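Local coordinates for putative protease (Parabacteroides distasonis ATCC 8503, PDB 3KD4), which is of unproven function but is probably an exported protein, a putative protease carrying regions of the DUF3857 and DUF3858 families, at residues Thr16-Ala19 against Asp20-Glu24; Ile118-Pro122 against Gly123-Ala127; His314-Thr317 against Asp318-Gly321; Cys157-Tyr160 against Gly161-Val164. All coordinates share one frame; numbering follows the deposited sequence. Where two conformers were deposited one is given.

In the fold
The four contacts are tight local folds of one chain, met in the order 1, 2, 4, 3. Contacts 1 and 2 are neighbours, their centres 7 Å apart, at strand ends in the same mixed sheet. Strands 23-33 and 111-120 lie side by side there, and Q23 O lies 2.9 Å from T120 N. Contacts 3 and 4 form the second pair, with centres 12 Å apart; Y160 OH lies 2.9 Å from D316 N. The two pairs do not touch: contacts 2 and 3 come within about 7 Å at their nearest atoms. Glycerol, probably from the crystallisation liquor, lies near all four. No active site is established here.

Contact 1: residues Thr16-Ala19 against Asp20-Glu24; sequences TLHA and DGSQE. With GOL (glycerol), chain H.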
ATOM      1  N   THR A  16      -6.123 -10.258 -23.607  1.00 14.54           N
ATOM      2  CA  THR A  16      -6.979 -10.170 -24.752  1.00 15.11           C
ATOM      3  C   THR A  16      -8.380  -9.744 -24.330  1.00 15.22           C
ATOM      4  O   THR A  16      -8.975 -10.338 -23.426  1.00 15.85           O
ATOM      5  CB  THR A  16      -7.083 -11.527 -25.436  1.00 15.69           C
ATOM      6  OG1 THR A  16      -5.763 -12.016 -25.681  1.00 16.15           O
ATOM      7  CG2 THR A  16      -7.898 -11.419 -26.742  1.00 13.94           C
ATOM      8  N   LEU A  17      -8.922  -8.757 -25.028  1.00 15.11           N
ATOM      9  CA  LEU A  17     -10.340  -8.399 -24.907  1.00 15.03           C
ATOM     10  C   LEU A  17     -11.038  -8.835 -26.189  1.00 15.87           C
ATOM     11  O   LEU A  17     -10.603  -8.465 -27.249  1.00 16.01           O
ATOM     12  CB  LEU A  17     -10.489  -6.895 -24.782  1.00 14.14           C
ATOM     13  CG  LEU A  17     -11.898  -6.304 -24.796  1.00 14.86           C
ATOM     14  CD1 LEU A  17     -12.684  -6.751 -23.583  1.00 11.48           C
ATOM     15  CD2 LEU A  17     -11.823  -4.727 -24.920  1.00 13.95           C
ATOM     16  N   HIS A  18     -12.139  -9.565 -26.070  1.00 17.07           N
ATOM     17  CA  HIS A  18     -12.931  -9.994 -27.219  1.00 18.48           C
ATOM     18  C   HIS A  18     -14.118  -9.047 -27.409  1.00 18.96           C
ATOM     19  O   HIS A  18     -14.518  -8.371 -26.465  1.00 17.62           O
ATOM     20  CB  HIS A  18     -13.433 -11.415 -27.020  1.00 18.36           C
ATOM     21  CG  HIS A  18     -12.335 -12.409 -26.867  1.00 20.43           C
ATOM     22  ND1 HIS A  18     -11.559 -12.822 -27.929  1.00 24.22           N
ATOM     23  CD2 HIS A  18     -11.892 -13.099 -25.787  1.00 24.07           C
ATOM     24  CE1 HIS A  18     -10.661 -13.699 -27.502  1.00 22.38           C
ATOM     25  NE2 HIS A  18     -10.840 -13.880 -26.204  1.00 24.27           N
ATOM     26  N   ALA A  19     -14.673  -9.033 -28.628  1.00 19.78           N
ATOM     27  CA  ALA A  19     -15.808  -8.159 -28.973  1.00 20.81           C
ATOM     28  C   ALA A  19     -16.986  -8.327 -28.042  1.00 21.26           C
ATOM     29  O   ALA A  19     -17.677  -7.371 -27.782  1.00 21.69           O
ATOM     30  CB  ALA A  19     -16.243  -8.373 -30.442  1.00 20.99           C
ATOM     31  N   ASP A  20     -17.205  -9.518 -27.489  1.00 21.90           N
ATOM     32  CA  ASP A  20     -18.352  -9.693 -26.579  1.00 21.27           C
ATOM     33  C   ASP A  20     -18.090  -9.256 -25.154  1.00 21.17           C
ATOM     34  O   ASP A  20     -18.987  -9.348 -24.291  1.00 21.22           O
ATOM     35  CB  ASP A  20     -18.864 -11.127 -26.600  1.00 22.00           C
ATOM     36  CG  ASP A  20     -17.832 -12.138 -26.119  1.00 24.08           C
ATOM     37  OD1 ASP A  20     -16.702 -11.766 -25.701  1.00 23.86           O
ATOM     38  OD2 ASP A  20     -18.153 -13.331 -26.181  1.00 25.27           O
ATOM     39  N   GLY A  21     -16.887  -8.751 -24.871  1.00 19.67           N
ATOM     40  CA  GLY A  21     -16.584  -8.320 -23.527  1.00 18.43           C
ATOM     41  C   GLY A  21     -15.908  -9.380 -22.662  1.00 17.79           C
ATOM     42  O   GLY A  21     -15.434  -9.070 -21.582  1.00 17.97           O
ATOM     43  N   SER A  22     -15.828 -10.606 -23.143  1.00 17.07           N
ATOM     44  CA  SER A  22     -15.009 -11.617 -22.513  1.00 16.84           C
ATOM     45  C   SER A  22     -13.496 -11.256 -22.631  1.00 16.66           C
ATOM     46  O   SER A  22     -13.081 -10.456 -23.485  1.00 15.84           O
ATOM     47  CB  SER A  22     -15.291 -12.997 -23.129  1.00 17.23           C
ATOM     48  OG  SER A  22     -14.820 -13.099 -24.455  1.00 16.58           O
ATOM     49  N   GLN A  23     -12.706 -11.822 -21.733  1.00 15.99           N
ATOM     50  CA  GLN A  23     -11.268 -11.564 -21.666  1.00 15.61           C
ATOM     51  C   GLN A  23     -10.503 -12.842 -21.462  1.00 15.42           C
ATOM     52  O   GLN A  23     -11.037 -13.871 -21.009  1.00 15.57           O
ATOM     53  CB  GLN A  23     -10.923 -10.566 -20.547  1.00 15.30           C
ATOM     54  CG  GLN A  23     -11.533  -9.202 -20.798  1.00 16.16           C
ATOM     55  CD  GLN A  23     -11.146  -8.158 -19.780  1.00 18.27           C
ATOM     56  OE1 GLN A  23     -10.155  -8.303 -19.084  1.00 19.56           O
ATOM     57  NE2 GLN A  23     -11.926  -7.078 -19.703  1.00 14.27           N
ATOM     58  N   GLU A  24      -9.227 -12.791 -21.832  1.00 15.66           N
ATOM     59  CA  GLU A  24      -8.303 -13.820 -21.442  1.00 15.16           C
ATOM     60  C   GLU A  24      -7.082 -13.135 -20.906  1.00 15.51           C
ATOM     61  O   GLU A  24      -6.625 -12.091 -21.452  1.00 16.07           O
ATOM     62  CB  GLU A  24      -7.965 -14.757 -22.610  1.00 15.72           C
ATOM     63  CG  GLU A  24      -6.879 -15.792 -22.244  1.00 17.68           C
ATOM     64  CD  GLU A  24      -6.608 -16.883 -23.320  1.00 20.77           C
ATOM     65  OE1 GLU A  24      -7.162 -16.764 -24.408  1.00 20.22           O
ATOM     66  OE2 GLU A  24      -5.798 -17.812 -23.057  1.00 18.58           O
TER
HETATM   67  C1  GOL H   9      -5.200 -15.719 -28.697  1.00 39.84           C
HETATM   68  O1  GOL H   9      -3.789 -15.720 -28.545  1.00 42.36           O
HETATM   69  C2  GOL H   9      -5.799 -14.857 -27.587  1.00 38.51           C
HETATM   70  O2  GOL H   9      -5.322 -13.533 -27.844  1.00 35.09           O
HETATM   71  C3  GOL H   9      -7.336 -14.987 -27.604  1.00 39.40           C
HETATM   72  O3  GOL H   9      -7.961 -15.105 -26.309  1.00 37.70           O
HETATM   73  O   HOH W   1      -4.612 -13.420 -23.659  1.00 15.65           O
HETATM   74  O   HOH W   2     -10.404 -16.673 -24.507  1.00 41.34           O
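T16 and E24 form an antiparallel hydrogen-bonded pair, with T16 N to E24 O and E24 N to T16 O both 2.9 Å. L17 and Q23 follow as a non-hydrogen-bonded pair. H18 N then donates almost straight to S22 O (2.9 Å, 175° at the hydrogen). A type I beta turn from H18 to G21 reverses the chain, and G21 N donates to H18 O. G21 has a positive phi that suits glycine. This is the tip of the beta hairpin of strands 6-17 and 23-33. In D20, chi1 of 62° places the carboxylate where it can meet S22, two residues on. D20 OD1 takes S22 OG on its syn lone pair at 2.6 Å. It also takes S22 N at 2.9 Å, from above the carboxylate plane, which makes an Asx turn. S22 OG lies obliquely to the H18 ring, 3.2 Å from H18 CD2. An alanine here would lack the OG donor, and the D20 carboxylate would probably be gripped less firmly and be freer to turn. T16 CG2 sits above one face of the H18 ring, offset toward the rim. A glycerol O3 meets the ring at its edge and donates to E24 OE1 (2.6 Å). Its O2 is hydrogen-bonded to T16 OG1 at 2.7 Å. On the other side of the sheet, L17 CD1 packs on Q23 CG.

Contact 2: residues Ile118-Pro122 against Gly123-Ala127; sequences IITKP and GYYPA
T120 packs against Y124 and Y125, crossing each side chain at about a right angle. Its CB points toward the 123-127 segment. There the side chain splits. With chi1 at -58°, CG2 stands anti to the backbone N and leans on both tyrosines. T120 CG2 lies 3.7 Å from Y124 CD2 and 3.8 Å from Y124 CB. The same methyl is 3.9 Å from Y125 CD2. It meets both rings obliquely. The other branch, T120 OG1, passes 4.0 Å from Y125 CE2, and its hydrogen bond goes to Q55 NE2. The two rings also meet: Y124 CD2 stands 3.5 Å above the plane of the Y125 ring, over its centre. A water bridges the backbone across the bend: it donates to K121 O at 2.7 Å and accepts from Y125 N at 2.9 Å. G123, with a phi of 90°, makes the bend, where a side chain would strike P122 O. Y124 also stacks on F54 and is hydrogen-bonded through OH to N51, while Y125 OH is hydrogen-bonded to A267 O. The loop leaves the end of strand 111-120, which lies between strands 55-65 and 23-33, and leads on to strand 129-133.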
ATOM      1  N   ILE A 118      -6.482 -17.368 -17.381  1.00 15.76           N
ATOM      2  CA  ILE A 118      -7.730 -17.063 -16.716  1.00 16.36           C
ATOM      3  C   ILE A 118      -8.658 -16.501 -17.808  1.00 16.65           C
ATOM      4  O   ILE A 118      -8.333 -15.506 -18.461  1.00 16.32           O
ATOM      5  CB  ILE A 118      -7.527 -16.041 -15.602  1.00 16.98           C
ATOM      6  CG1 ILE A 118      -6.605 -16.650 -14.526  1.00 17.57           C
ATOM      7  CG2 ILE A 118      -8.906 -15.605 -15.043  1.00 16.85           C
ATOM      8  CD1 ILE A 118      -6.158 -15.645 -13.434  1.00 22.04           C
ATOM      9  N   ILE A 119      -9.792 -17.167 -18.012  1.00 16.79           N
ATOM     10  CA  ILE A 119     -10.754 -16.795 -19.029  1.00 16.93           C
ATOM     11  C   ILE A 119     -11.967 -16.198 -18.330  1.00 16.62           C
ATOM     12  O   ILE A 119     -12.572 -16.840 -17.478  1.00 16.60           O
ATOM     13  CB  ILE A 119     -11.136 -17.993 -19.872  1.00 17.86           C
ATOM     14  CG1 ILE A 119      -9.873 -18.527 -20.577  1.00 20.91           C
ATOM     15  CG2 ILE A 119     -12.254 -17.612 -20.915  1.00 14.85           C
ATOM     16  CD1 ILE A 119      -9.855 -19.973 -20.689  1.00 25.11           C
ATOM     17  N   THR A 120     -12.304 -14.975 -18.700  1.00 16.15           N
ATOM     18  CA  THR A 120     -13.405 -14.228 -18.055  1.00 17.04           C
ATOM     19  C   THR A 120     -14.552 -14.106 -19.038  1.00 17.80           C
ATOM     20  O   THR A 120     -14.379 -13.635 -20.168  1.00 18.04           O
ATOM     21  CB  THR A 120     -12.940 -12.858 -17.636  1.00 16.74           C
ATOM     22  OG1 THR A 120     -11.820 -12.996 -16.739  1.00 15.26           O
ATOM     23  CG2 THR A 120     -14.041 -12.083 -16.958  1.00 14.86           C
ATOM     24  N   LYS A 121     -15.721 -14.535 -18.608  1.00 18.64           N
ATOM     25  CA  LYS A 121     -16.914 -14.464 -19.440  1.00 20.51           C
ATOM     26  C   LYS A 121     -17.440 -13.030 -19.591  1.00 20.14           C
ATOM     27  O   LYS A 121     -17.075 -12.158 -18.819  1.00 19.22           O
ATOM     28  CB  LYS A 121     -17.968 -15.440 -18.911  1.00 21.41           C
ATOM     29  CG  LYS A 121     -18.710 -15.007 -17.671  1.00 25.25           C
ATOM     30  CD  LYS A 121     -19.630 -16.203 -17.262  1.00 30.58           C
ATOM     31  CE  LYS A 121     -20.787 -15.806 -16.381  1.00 33.57           C
ATOM     32  NZ  LYS A 121     -21.537 -17.058 -15.982  1.00 37.45           N
ATOM     33  N   PRO A 122     -18.291 -12.787 -20.607  1.00 20.84           N
ATOM     34  CA  PRO A 122     -18.823 -11.444 -20.774  1.00 21.88           C
ATOM     35  C   PRO A 122     -19.566 -10.988 -19.544  1.00 21.80           C
ATOM     36  O   PRO A 122     -20.064 -11.800 -18.815  1.00 23.39           O
ATOM     37  CB  PRO A 122     -19.805 -11.588 -21.952  1.00 22.32           C
ATOM     38  CG  PRO A 122     -19.388 -12.784 -22.670  1.00 22.24           C
ATOM     39  CD  PRO A 122     -18.814 -13.713 -21.621  1.00 20.87           C
ATOM     40  N   GLY A 123     -19.615  -9.700 -19.303  1.00 22.48           N
ATOM     41  CA  GLY A 123     -20.447  -9.146 -18.254  1.00 23.10           C
ATOM     42  C   GLY A 123     -19.809  -9.006 -16.881  1.00 23.80           C
ATOM     43  O   GLY A 123     -20.513  -8.773 -15.899  1.00 27.00           O
ATOM     44  N   TYR A 124     -18.516  -9.229 -16.757  1.00 22.59           N
ATOM     45  CA  TYR A 124     -17.855  -9.165 -15.458  1.00 21.63           C
ATOM     46  C   TYR A 124     -16.971  -7.917 -15.426  1.00 21.04           C
ATOM     47  O   TYR A 124     -17.043  -7.140 -14.504  1.00 22.32           O
ATOM     48  CB  TYR A 124     -16.981 -10.402 -15.225  1.00 21.56           C
ATOM     49  CG  TYR A 124     -16.329 -10.465 -13.879  1.00 20.65           C
ATOM     50  CD1 TYR A 124     -17.092 -10.421 -12.722  1.00 21.68           C
ATOM     51  CD2 TYR A 124     -14.945 -10.559 -13.748  1.00 21.66           C
ATOM     52  CE1 TYR A 124     -16.511 -10.490 -11.460  1.00 20.93           C
ATOM     53  CE2 TYR A 124     -14.338 -10.642 -12.466  1.00 20.92           C
ATOM     54  CZ  TYR A 124     -15.139 -10.601 -11.336  1.00 21.56           C
ATOM     55  OH  TYR A 124     -14.580 -10.654 -10.057  1.00 23.18           O
ATOM     56  N   TYR A 125     -16.129  -7.718 -16.425  1.00 20.74           N
ATOM     57  CA  TYR A 125     -15.290  -6.519 -16.436  1.00 20.13           C
ATOM     58  C   TYR A 125     -15.851  -5.505 -17.419  1.00 21.07           C
ATOM     59  O   TYR A 125     -16.078  -5.852 -18.560  1.00 21.15           O
ATOM     60  CB  TYR A 125     -13.884  -6.891 -16.832  1.00 19.80           C
ATOM     61  CG  TYR A 125     -13.118  -7.634 -15.780  1.00 19.82           C
ATOM     62  CD1 TYR A 125     -13.149  -7.230 -14.448  1.00 23.01           C
ATOM     63  CD2 TYR A 125     -12.308  -8.693 -16.115  1.00 21.03           C
ATOM     64  CE1 TYR A 125     -12.422  -7.921 -13.476  1.00 22.13           C
ATOM     65  CE2 TYR A 125     -11.543  -9.366 -15.145  1.00 22.75           C
ATOM     66  CZ  TYR A 125     -11.633  -8.977 -13.829  1.00 23.02           C
ATOM     67  OH  TYR A 125     -10.888  -9.637 -12.856  1.00 25.15           O
ATOM     68  N   PRO A 126     -16.039  -4.245 -16.994  1.00 21.14           N
ATOM     69  CA  PRO A 126     -16.489  -3.211 -17.927  1.00 21.45           C
ATOM     70  C   PRO A 126     -15.512  -2.922 -19.055  1.00 20.07           C
ATOM     71  O   PRO A 126     -15.933  -2.478 -20.113  1.00 20.41           O
ATOM     72  CB  PRO A 126     -16.633  -1.971 -17.041  1.00 21.81           C
ATOM     73  CG  PRO A 126     -16.765  -2.454 -15.686  1.00 22.41           C
ATOM     74  CD  PRO A 126     -15.963  -3.727 -15.614  1.00 22.18           C
ATOM     75  N   ALA A 127     -14.230  -3.206 -18.847  1.00 17.79           N
ATOM     76  CA  ALA A 127     -13.198  -2.838 -19.814  1.00 16.95           C
ATOM     77  C   ALA A 127     -11.949  -3.679 -19.570  1.00 16.30           C
ATOM     78  O   ALA A 127     -11.851  -4.342 -18.558  1.00 15.53           O
ATOM     79  CB  ALA A 127     -12.873  -1.307 -19.669  1.00 16.82           C
TER
HETATM   80  O   HOH W   3     -16.165  -9.569 -18.690  1.00 18.23           O

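Contact 3: residues His314-Thr317 against Asp318-Gly321; sequences HLDT and DACG
D316 reaches D318 because its CG lies anti to the backbone N (chi1 174°), which carries the carboxylate forward along the chain. D318 CG is instead anti to its own carbonyl carbon (chi1 -72°), and its carboxylate comes up beside that of D316. D318 N donates to D316 OD1 at 2.9 Å. The bond is bent, and the donor stands above the carboxylate plane. D318 CB is also close, 3.2 Å from D316 OD1. The two carboxylates are turned 80° against each other, with D316 OD1 and D318 OD2 3.8 Å apart. Their like charges are likely to repel. A water lies within hydrogen-bonding distance of D316 OD2 (3.1 Å) and D318 OD2 (2.9 Å) and could ease this, but it has more acceptors in reach than protons to give.

The side-chain bond to the backbone N two residues on meets the definition of an Asx turn. The same residues form a backbone turn, in which A319 N donates to D316 O at 3.0 Å from above the carbonyl plane. Both belong to the loop joining strands 305-312 and 327-334, which are neighbours in an antiparallel sheet. A319 CB lies over the face of the D316 carboxylate that D318 N also approaches, 3.8 Å from D316 OD2.

C320 SG packs on T317 CA at 3.7 Å, with L315 CD1 a looser neighbour of the sulfur. L315 and C320 both touch V204 of strand 202-206, and T317 and C320 both touch Y311. L315 O accepts from K354 NZ.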
ATOM      1  N   HIS A 314       3.161   9.423 -10.434  1.00 25.80           N
ATOM      2  CA  HIS A 314       3.879   9.510 -11.704  0.50 27.31           C
ATOM      3  C   HIS A 314       3.007   9.091 -12.914  1.00 27.05           C
ATOM      4  O   HIS A 314       3.464   9.096 -14.023  1.00 27.80           O
ATOM      5  CB  HIS A 314       5.138   8.615 -11.627  0.50 27.48           C
ATOM      6  CG  HIS A 314       4.847   7.157 -11.409  0.50 30.25           C
ATOM      7  ND1 HIS A 314       4.819   6.574 -10.156  0.50 31.79           N
ATOM      8  CD2 HIS A 314       4.593   6.157 -12.293  0.50 31.81           C
ATOM      9  CE1 HIS A 314       4.552   5.283 -10.280  0.50 31.83           C
ATOM     10  NE2 HIS A 314       4.410   5.008 -11.565  0.50 31.60           N
ATOM     11  N   LEU A 315       1.760   8.692 -12.677  1.00 26.10           N
ATOM     12  CA  LEU A 315       0.939   8.117 -13.742  1.00 25.25           C
ATOM     13  C   LEU A 315       0.137   9.160 -14.502  1.00 23.05           C
ATOM     14  O   LEU A 315      -0.363  10.134 -13.925  1.00 21.40           O
ATOM     15  CB  LEU A 315      -0.085   7.171 -13.165  1.00 25.96           C
ATOM     16  CG  LEU A 315       0.302   5.801 -12.705  1.00 31.09           C
ATOM     17  CD1 LEU A 315      -1.043   5.182 -12.263  1.00 31.97           C
ATOM     18  CD2 LEU A 315       1.010   4.975 -13.806  1.00 31.48           C
ATOM     19  N   ASP A 316      -0.045   8.910 -15.786  1.00 21.19           N
ATOM     20  CA  ASP A 316      -0.961   9.713 -16.567  1.00 20.90           C
ATOM     21  C   ASP A 316      -2.340   9.167 -16.325  1.00 19.85           C
ATOM     22  O   ASP A 316      -2.706   8.142 -16.881  1.00 20.10           O
ATOM     23  CB  ASP A 316      -0.604   9.630 -18.040  1.00 21.86           C
ATOM     24  CG  ASP A 316      -1.631  10.345 -18.934  1.00 22.28           C
ATOM     25  OD1 ASP A 316      -2.641  10.892 -18.452  1.00 24.55           O
ATOM     26  OD2 ASP A 316      -1.420  10.303 -20.137  1.00 22.64           O
ATOM     27  N   THR A 317      -3.104   9.840 -15.479  1.00 19.09           N
ATOM     28  CA  THR A 317      -4.403   9.326 -15.067  1.00 19.69           C
ATOM     29  C   THR A 317      -5.482   9.507 -16.159  1.00 20.04           C
ATOM     30  O   THR A 317      -6.539   8.923 -16.053  1.00 19.02           O
ATOM     31  CB  THR A 317      -4.872   9.907 -13.706  1.00 19.23           C
ATOM     32  OG1 THR A 317      -4.955  11.320 -13.788  1.00 19.74           O
ATOM     33  CG2 THR A 317      -3.871   9.531 -12.615  1.00 20.67           C
ATOM     34  N   ASP A 318      -5.194  10.246 -17.222  1.00 19.09           N
ATOM     35  CA  ASP A 318      -6.091  10.245 -18.393  1.00 19.56           C
ATOM     36  C   ASP A 318      -6.049   8.895 -19.097  1.00 19.51           C
ATOM     37  O   ASP A 318      -7.011   8.482 -19.762  1.00 19.60           O
ATOM     38  CB  ASP A 318      -5.663  11.333 -19.376  1.00 19.20           C
ATOM     39  CG  ASP A 318      -5.972  12.707 -18.874  1.00 21.29           C
ATOM     40  OD1 ASP A 318      -7.044  12.840 -18.232  1.00 21.59           O
ATOM     41  OD2 ASP A 318      -5.186  13.631 -19.187  1.00 21.17           O
ATOM     42  N   ALA A 319      -4.924   8.202 -18.961  1.00 19.44           N
ATOM     43  CA  ALA A 319      -4.665   6.953 -19.714  1.00 20.22           C
ATOM     44  C   ALA A 319      -4.728   5.713 -18.847  1.00 21.49           C
ATOM     45  O   ALA A 319      -4.285   4.640 -19.272  1.00 24.53           O
ATOM     46  CB  ALA A 319      -3.280   7.010 -20.393  1.00 19.53           C
ATOM     47  N   CYS A 320      -5.183   5.807 -17.613  1.00 21.51           N
ATOM     48  CA  CYS A 320      -5.353   4.569 -16.898  1.00 22.65           C
ATOM     49  C   CYS A 320      -6.785   4.303 -16.474  1.00 20.70           C
ATOM     50  O   CYS A 320      -7.644   5.164 -16.575  1.00 20.17           O
ATOM     51  CB  CYS A 320      -4.414   4.462 -15.768  1.00 24.10           C
ATOM     52  SG  CYS A 320      -4.750   5.647 -14.527  1.00 31.29           S
ATOM     53  N   GLY A 321      -7.030   3.060 -16.082  1.00 18.93           N
ATOM     54  CA  GLY A 321      -8.343   2.623 -15.601  1.00 18.23           C
ATOM     55  C   GLY A 321      -8.340   2.538 -14.080  1.00 18.17           C
ATOM     56  O   GLY A 321      -7.614   3.263 -13.370  1.00 19.12           O
TER
HETATM   57  O   HOH W   4      -2.972  12.893 -20.950  1.00 43.95           O

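Contact 4: residues Cys157-Tyr160 against Gly161-Val164; sequences CGLY and GSPV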
ATOM      1  N   CYS A 157      -2.207   2.829 -23.506  1.00 20.97           N
ATOM      2  CA  CYS A 157      -1.264   1.960 -22.829  0.70 21.35           C
ATOM      3  C   CYS A 157       0.081   2.640 -22.694  1.00 22.76           C
ATOM      4  O   CYS A 157       0.484   3.492 -23.520  1.00 22.91           O
ATOM      5  CB  CYS A 157      -1.146   0.606 -23.556  0.70 21.40           C
ATOM      6  SG  CYS A 157      -0.970   0.687 -25.371  0.70 19.79           S
ATOM      7  N   GLY A 158       0.765   2.265 -21.628  1.00 23.84           N
ATOM      8  CA  GLY A 158       2.078   2.782 -21.374  1.00 24.29           C
ATOM      9  C   GLY A 158       2.875   1.816 -20.530  1.00 23.88           C
ATOM     10  O   GLY A 158       2.344   1.184 -19.622  1.00 21.94           O
ATOM     11  N   LEU A 159       4.160   1.757 -20.835  1.00 23.43           N
ATOM     12  CA  LEU A 159       5.102   1.026 -20.029  1.00 24.15           C
ATOM     13  C   LEU A 159       5.848   2.068 -19.200  1.00 24.13           C
ATOM     14  O   LEU A 159       6.588   2.868 -19.734  1.00 26.07           O
ATOM     15  CB  LEU A 159       6.032   0.253 -20.972  1.00 24.07           C
ATOM     16  CG  LEU A 159       7.094  -0.619 -20.333  1.00 25.38           C
ATOM     17  CD1 LEU A 159       6.411  -1.642 -19.430  1.00 26.51           C
ATOM     18  CD2 LEU A 159       7.993  -1.304 -21.370  1.00 20.58           C
ATOM     19  N   TYR A 160       5.613   2.095 -17.905  1.00 23.40           N
ATOM     20  CA  TYR A 160       6.291   3.003 -16.987  1.00 23.33           C
ATOM     21  C   TYR A 160       7.511   2.338 -16.402  1.00 23.44           C
ATOM     22  O   TYR A 160       7.491   1.135 -16.104  1.00 22.14           O
ATOM     23  CB  TYR A 160       5.376   3.364 -15.822  1.00 23.67           C
ATOM     24  CG  TYR A 160       4.251   4.258 -16.224  1.00 23.50           C
ATOM     25  CD1 TYR A 160       3.121   3.737 -16.856  1.00 20.49           C
ATOM     26  CD2 TYR A 160       4.347   5.651 -16.033  1.00 23.97           C
ATOM     27  CE1 TYR A 160       2.063   4.576 -17.265  1.00 20.05           C
ATOM     28  CE2 TYR A 160       3.320   6.509 -16.440  1.00 24.07           C
ATOM     29  CZ  TYR A 160       2.174   5.964 -17.035  1.00 24.79           C
ATOM     30  OH  TYR A 160       1.182   6.812 -17.432  1.00 22.46           O
ATOM     31  N   GLY A 161       8.549   3.144 -16.180  1.00 22.88           N
ATOM     32  CA  GLY A 161       9.799   2.667 -15.618  1.00 22.72           C
ATOM     33  C   GLY A 161      10.680   1.888 -16.567  1.00 21.74           C
ATOM     34  O   GLY A 161      11.545   1.149 -16.144  1.00 21.60           O
ATOM     35  N   SER A 162      10.510   2.095 -17.858  1.00 21.95           N
ATOM     36  CA  SER A 162      11.329   1.415 -18.850  1.00 22.12           C
ATOM     37  C   SER A 162      11.243   2.228 -20.119  1.00 22.88           C
ATOM     38  O   SER A 162      10.189   2.709 -20.435  1.00 23.55           O
ATOM     39  CB  SER A 162      10.763   0.024 -19.158  1.00 21.81           C
ATOM     40  OG  SER A 162      11.428  -0.501 -20.290  1.00 20.72           O
ATOM     41  N   PRO A 163      12.338   2.360 -20.857  1.00 23.39           N
ATOM     42  CA  PRO A 163      12.278   3.081 -22.130  1.00 23.72           C
ATOM     43  C   PRO A 163      11.853   2.237 -23.329  1.00 23.67           C
ATOM     44  O   PRO A 163      11.791   2.748 -24.434  1.00 24.53           O
ATOM     45  CB  PRO A 163      13.722   3.572 -22.300  1.00 23.75           C
ATOM     46  CG  PRO A 163      14.560   2.502 -21.675  1.00 23.74           C
ATOM     47  CD  PRO A 163      13.705   1.907 -20.535  1.00 24.08           C
ATOM     48  N   VAL A 164      11.534   0.960 -23.133  1.00 23.35           N
ATOM     49  CA  VAL A 164      11.225   0.075 -24.238  1.00 23.09           C
ATOM     50  C   VAL A 164       9.980   0.558 -24.968  1.00 23.27           C
ATOM     51  O   VAL A 164       9.001   0.946 -24.357  1.00 22.55           O
ATOM     52  CB  VAL A 164      11.088  -1.393 -23.760  1.00 24.09           C
ATOM     53  CG1 VAL A 164      10.481  -2.285 -24.856  1.00 22.03           C
ATOM     54  CG2 VAL A 164      12.482  -1.909 -23.301  1.00 22.41           C
TER
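Y160 and G161 meet where the strand ends: G161 N lies obliquely to the Y160 ring, 3.2 Å from Y160 CB. The Y160 side chain also touches V204 of strand 202-206 and L315, and its hydroxyl is hydrogen-bonded to D316 N. G161 has a positive phi, which favours glycine, and turns the chain back toward L159. L159 swings its CG away from the backbone N (chi1 -179°), and chi2 of 58° sets its CD2 methyl near S162 and V164. L159 CD2 touches S162 OG at 3.7 Å and S162 CB at 3.8 Å. The same methyl meets V164 CB at 3.9 Å. The end of L159 therefore touches both residues; its side chain also touches W179 and L181 of strand 174-184. S162 OG accepts from V164 N at 3.2 Å, in a nearly straight bond (171° at the hydrogen). A glycine in its place would probably leave V164 N without this acceptor and open a gap beside the L159 methyl. The 157-160 segment belongs to strand 156-160, an outer strand of a three-stranded antiparallel sheet. The bond from S162 OG to the backbone N two residues on makes an ST turn, in the loop that leads to strand 167-171.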